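O-methyltransferase family 2 (PDB 5I2H) probably transfers a methyl group from S-adenosyl-L-methionine to a hydroxyl oxygen as a dimer, and binds the flavone apigenin. Local coordinates at the interface of chains A and B. Residues are numbered along the deposited sequence; one frame, centred on the assembly and turned at random. Chains: chain A/B, O-methyltransferase family 2.

Contact 1: the interface of chains A and B. Residues chain A 93, 96-97; chain B 13, 15-17, 171.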
loop_
_atom_site.group_PDB
_atom_site.type_symbol
_atom_site.label_atom_id
_atom_site.label_comp_id
_atom_site.label_asym_id
_atom_site.label_seq_id
_atom_site.Cartn_x
_atom_site.Cartn_y
_atom_site.Cartn_z
ATOM N N LEU A 93 -16.337 -11.196 -2.132
ATOM C CA LEU A 93 -15.712 -10.265 -1.206
ATOM C C LEU A 93 -16.192 -8.832 -1.450
ATOM O O LEU A 93 -16.563 -8.132 -0.506
ATOM C CB LEU A 93 -14.198 -10.376 -1.329
ATOM C CG LEU A 93 -13.341 -9.530 -0.406
ATOM C CD1 LEU A 93 -13.465 -10.096 1.000
ATOM C CD2 LEU A 93 -11.875 -9.533 -0.899
ATOM N N ASN A 96 -20.149 -8.500 -0.735
ATOM C CA ASN A 96 -20.523 -8.474 0.676
ATOM C C ASN A 96 -20.027 -7.233 1.394
ATOM O O ASN A 96 -20.629 -6.823 2.392
ATOM C CB ASN A 96 -19.981 -9.718 1.386
ATOM C CG ASN A 96 -20.629 -10.984 0.868
ATOM O OD1 ASN A 96 -21.778 -10.946 0.459
ATOM N ND2 ASN A 96 -19.895 -12.094 0.856
ATOM N N HIS A 97 -18.921 -6.648 0.953
ATOM C CA HIS A 97 -18.290 -5.622 1.767
ATOM C C HIS A 97 -18.160 -4.261 1.100
ATOM O O HIS A 97 -17.833 -3.297 1.793
ATOM C CB HIS A 97 -16.914 -6.123 2.241
ATOM C CG HIS A 97 -17.004 -7.451 2.917
ATOM N ND1 HIS A 97 -17.751 -7.642 4.057
ATOM C CD2 HIS A 97 -16.464 -8.658 2.608
ATOM C CE1 HIS A 97 -17.676 -8.917 4.416
ATOM N NE2 HIS A 97 -16.905 -9.554 3.554
ATOM N N PRO B 13 -20.466 -13.166 8.940
ATOM C CA PRO B 13 -20.436 -12.779 7.525
ATOM C C PRO B 13 -19.932 -13.923 6.672
ATOM O O PRO B 13 -19.154 -14.775 7.142
ATOM C CB PRO B 13 -19.468 -11.582 7.508
ATOM C CG PRO B 13 -18.607 -11.790 8.686
ATOM C CD PRO B 13 -19.509 -12.387 9.747
ATOM N N THR B 15 -17.972 -13.916 4.090
ATOM C CA THR B 15 -16.587 -13.715 3.702
ATOM C C THR B 15 -15.922 -12.865 4.778
ATOM O O THR B 15 -16.590 -12.208 5.587
ATOM C CB THR B 15 -16.461 -13.027 2.332
ATOM O OG1 THR B 15 -17.316 -11.890 2.274
ATOM C CG2 THR B 15 -16.880 -13.975 1.186
ATOM N N ASP B 16 -14.601 -12.873 4.767
ATOM C CA ASP B 16 -13.787 -12.148 5.731
ATOM C C ASP B 16 -13.326 -10.847 5.081
ATOM O O ASP B 16 -12.522 -10.862 4.143
ATOM C CB ASP B 16 -12.608 -13.023 6.160
ATOM C CG ASP B 16 -11.713 -12.367 7.207
ATOM O OD1 ASP B 16 -11.972 -11.207 7.600
ATOM O OD2 ASP B 16 -10.728 -13.027 7.627
ATOM N N VAL B 17 -13.822 -9.720 5.600
ATOM C CA VAL B 17 -13.475 -8.409 5.076
ATOM C C VAL B 17 -12.027 -8.009 5.345
ATOM O O VAL B 17 -11.545 -7.040 4.728
ATOM C CB VAL B 17 -14.433 -7.380 5.711
ATOM C CG1 VAL B 17 -14.123 -7.212 7.209
ATOM C CG2 VAL B 17 -14.379 -6.059 4.988
ATOM N N ASN B 171 -19.261 -6.564 10.857
ATOM C CA ASN B 171 -18.456 -7.720 10.474
ATOM C C ASN B 171 -17.870 -8.477 11.664
ATOM O O ASN B 171 -17.687 -9.717 11.583
ATOM C CB ASN B 171 -17.325 -7.277 9.535
ATOM C CG ASN B 171 -17.828 -7.066 8.119
ATOM O OD1 ASN B 171 -17.843 -8.011 7.330
ATOM N ND2 ASN B 171 -18.298 -5.829 7.799
#

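Contact 2: the interface of chains A and B. Residues chain A 21, 25, 164-165, 168, 317; chain B 109, 112.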
loop_
_atom_site.group_PDB
_atom_site.type_symbol
_atom_site.label_atom_id
_atom_site.label_comp_id
_atom_site.label_asym_id
_atom_site.label_seq_id
_atom_site.Cartn_x
_atom_site.Cartn_y
_atom_site.Cartn_z
ATOM N N PHE A 21 9.953 -1.438 -3.790
ATOM C CA PHE A 21 9.107 -0.825 -4.820
ATOM C C PHE A 21 7.652 -1.207 -4.604
ATOM O O PHE A 21 6.749 -0.376 -4.748
ATOM C CB PHE A 21 9.555 -1.272 -6.231
ATOM C CG PHE A 21 10.788 -0.567 -6.730
ATOM C CD1 PHE A 21 10.743 0.792 -7.081
ATOM C CD2 PHE A 21 11.962 -1.232 -6.901
ATOM C CE1 PHE A 21 11.881 1.459 -7.545
ATOM C CE2 PHE A 21 13.119 -0.552 -7.379
ATOM C CZ PHE A 21 13.073 0.787 -7.678
ATOM N N ARG A 25 4.217 1.377 -3.684
ATOM C CA ARG A 25 3.000 1.634 -4.466
ATOM C C ARG A 25 1.726 1.589 -3.642
ATOM O O ARG A 25 0.638 1.650 -4.234
ATOM C CB ARG A 25 2.791 0.617 -5.576
ATOM C CG ARG A 25 3.991 0.136 -6.215
ATOM C CD ARG A 25 4.467 1.091 -7.201
ATOM N NE ARG A 25 5.612 0.542 -7.917
ATOM C CZ ARG A 25 6.501 1.325 -8.497
ATOM N NH1 ARG A 25 7.526 0.809 -9.144
ATOM N NH2 ARG A 25 6.350 2.657 -8.396
ATOM N N SER A 164 16.638 9.919 -10.229
ATOM C CA SER A 164 15.738 9.099 -9.420
ATOM C C SER A 164 15.457 7.759 -10.082
ATOM O O SER A 164 15.486 6.711 -9.422
ATOM C CB SER A 164 14.445 9.854 -9.165
ATOM O OG SER A 164 14.751 11.029 -8.424
ATOM N N LEU A 165 15.170 7.758 -11.377
ATOM C CA LEU A 165 15.007 6.479 -12.066
ATOM C C LEU A 165 16.321 5.705 -12.178
ATOM O O LEU A 165 16.294 4.479 -12.347
ATOM C CB LEU A 165 14.404 6.691 -13.456
ATOM C CG LEU A 165 13.060 7.453 -13.446
ATOM C CD1 LEU A 165 12.365 7.422 -14.795
ATOM C CD2 LEU A 165 12.104 6.986 -12.368
ATOM N N ARG A 168 16.833 2.606 -9.853
ATOM C CA ARG A 168 16.273 1.338 -10.312
ATOM C C ARG A 168 17.174 0.696 -11.362
ATOM O O ARG A 168 17.443 -0.505 -11.305
ATOM C CB ARG A 168 14.849 1.509 -10.863
ATOM C CG ARG A 168 14.277 0.150 -11.365
ATOM C CD ARG A 168 12.815 0.241 -11.801
ATOM N NE ARG A 168 12.672 1.206 -12.907
ATOM C CZ ARG A 168 11.565 1.889 -13.177
ATOM N NH1 ARG A 168 10.478 1.709 -12.423
ATOM N NH2 ARG A 168 11.550 2.751 -14.196
ATOM N N TYR A 317 1.466 -0.398 -9.822
ATOM C CA TYR A 317 2.434 0.376 -10.593
ATOM C C TYR A 317 1.788 0.941 -11.855
ATOM O O TYR A 317 2.062 2.087 -12.247
ATOM C CB TYR A 317 3.634 -0.518 -10.906
ATOM C CG TYR A 317 4.722 0.139 -11.698
ATOM C CD1 TYR A 317 5.072 1.463 -11.481
ATOM C CD2 TYR A 317 5.428 -0.584 -12.633
ATOM C CE1 TYR A 317 6.096 2.053 -12.202
ATOM C CE2 TYR A 317 6.452 -0.003 -13.363
ATOM C CZ TYR A 317 6.764 1.316 -13.151
ATOM O OH TYR A 317 7.793 1.882 -13.862
ATOM N N TYR B 109 14.211 7.518 -5.990
ATOM C CA TYR B 109 12.916 7.065 -6.480
ATOM C C TYR B 109 11.847 7.207 -5.393
ATOM O O TYR B 109 10.738 7.713 -5.643
ATOM C CB TYR B 109 13.034 5.614 -6.943
ATOM C CG TYR B 109 11.847 5.117 -7.737
ATOM C CD1 TYR B 109 10.702 4.641 -7.097
ATOM C CD2 TYR B 109 11.874 5.122 -9.123
ATOM C CE1 TYR B 109 9.591 4.185 -7.844
ATOM C CE2 TYR B 109 10.812 4.676 -9.857
ATOM C CZ TYR B 109 9.656 4.220 -9.223
ATOM O OH TYR B 109 8.595 3.781 -10.006
ATOM N N LEU B 112 10.428 10.684 -4.910
ATOM C CA LEU B 112 9.424 11.217 -5.825
ATOM C C LEU B 112 8.102 11.470 -5.126
ATOM O O LEU B 112 7.287 12.265 -5.626
ATOM C CB LEU B 112 9.215 10.267 -7.003
ATOM C CG LEU B 112 10.419 10.239 -7.948
ATOM C CD1 LEU B 112 10.356 9.069 -8.936
ATOM C CD2 LEU B 112 10.576 11.559 -8.681
#

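Contact 1: the interface of chains A and B
The imidazole of A:His97 and the branched side chain of B:Val17 form the apolar centre of this loop-on-helix patch of the dimer interface. CB of B:Val17 sits over the ring, 3.7 Å from the A:His97 centroid, in a CH-pi contact. The methyl CG2 of B:Val17 reaches toward the root of the ring, 3.6 Å from CG of A:His97. With CG2 trans to its own backbone nitrogen, B:Val17 directs this methyl at the histidine. The opposite face is covered by CB of A:Asn96, the preceding residue of helix 92-97, so the ring lies sandwiched between its own chain and the partner. Beside it, the methyl CD1 of A:Leu93 comes to 3.4 Å from the backbone oxygen O of B:Asp16, packing one turn of the helix against the extended segment of chain B.

Farther out, the hydroxyl of B:Thr15 gathers the polar groups. NE2 of A:His97 lies 2.7 Å from OG1 of B:Thr15, a short hydrogen bond whose direction the structure does not show. The carboxamide ND2 of A:Asn96 donates to the same OG1 of B:Thr15 across 3.0 Å, almost straight at 166° and close to its own amide plane. OG1 stands between the backbone N and the carbonyl carbon of B:Thr15 (chi1 48°), which turns it toward the helix and leaves the methyl CG2 beside ND2 of A:Asn96. NE2 also has a weak, bent bond to the carbonyl oxygen of B:Thr15. At the far rim, OD1 of B:Asn171 lies 3.3 Å from ND1 of A:His97, its amide plane 52° from the ring. The NE2 bond and the cover on both faces would limit rotation of the imidazole, while the ND2 bond steadies the B:Thr15 hydroxyl. The patch thereby holds the N-terminal segment of one subunit against helix 92-97 of the other; repeated with the chains swapped, it likely contributes twice to the dimer.

Contact 2: the interface of chains A and B
B:Tyr109 inserts its phenol ring between helix 18-24 and helix 154-179 of chain A, hiding 99 Å² of its surface there. The edge of the A:Phe21 ring points at one face of the phenol, with planes 83° apart, and brings CE1 to 3.4 Å from CD1 of B:Tyr109, near the rim. The methyl CD2 of A:Leu165 packs beside CD2 and CE2 of the phenol, a little off its plane on the side away from A:Phe21, and lies 3.6 Å from CE2 of B:Tyr109. Near the base of the side chain, the backbone oxygen of A:Ser164 lies at the ring edge.

The hydroxyl is gripped end-on by A:Arg25, whose two terminal nitrogens both donate to one oxygen. NH2 is 3.0 Å and NH1 3.3 Å from OH of B:Tyr109, and the oxygen lies practically in the guanidinium plane. That plane stands 78° from the phenol ring. B:Tyr109 extends its ring away from its own backbone nitrogen (chi1 -168°), which carries the hydroxyl deep enough to meet the arginine.

A second shell sets the arginine in place. The A:Tyr317 ring covers one face of the A:Arg25 guanidinium, its CD1 3.3 Å above that plane. A:Tyr317 is held in turn by A:Arg168, whose NH1 donates to the tyrosine OH over 3.1 Å, tilted from the guanidinium plane. Within chain B, B:Leu112 backs the phenol face opposite A:Phe21.

A:Leu165, A:Arg168 and A:Tyr317 also line the apigenin pocket. The partner's tyrosine thus appears to lie in the second shell of the ligand site, and the contact may couple dimer assembly to the shape of that pocket.

Contact 1 and contact 2 lie about 33 Å apart, measured between the centres of their C-alpha atoms, and share no residue. They do draw on the same stretches of the protein: the N-terminal region supplies B:Thr15 and B:Val17 to contact 1 and A:Phe21 and A:Arg25 to contact 2, while the long helix carrying residues 164 to 171 borders both. Because the interface is two-fold symmetric, each subunit gives and receives both contacts. Both involve the dimerisation region, and contact 2 additionally borders the apigenin pocket, so the interface may link dimer assembly to the ligand pocket.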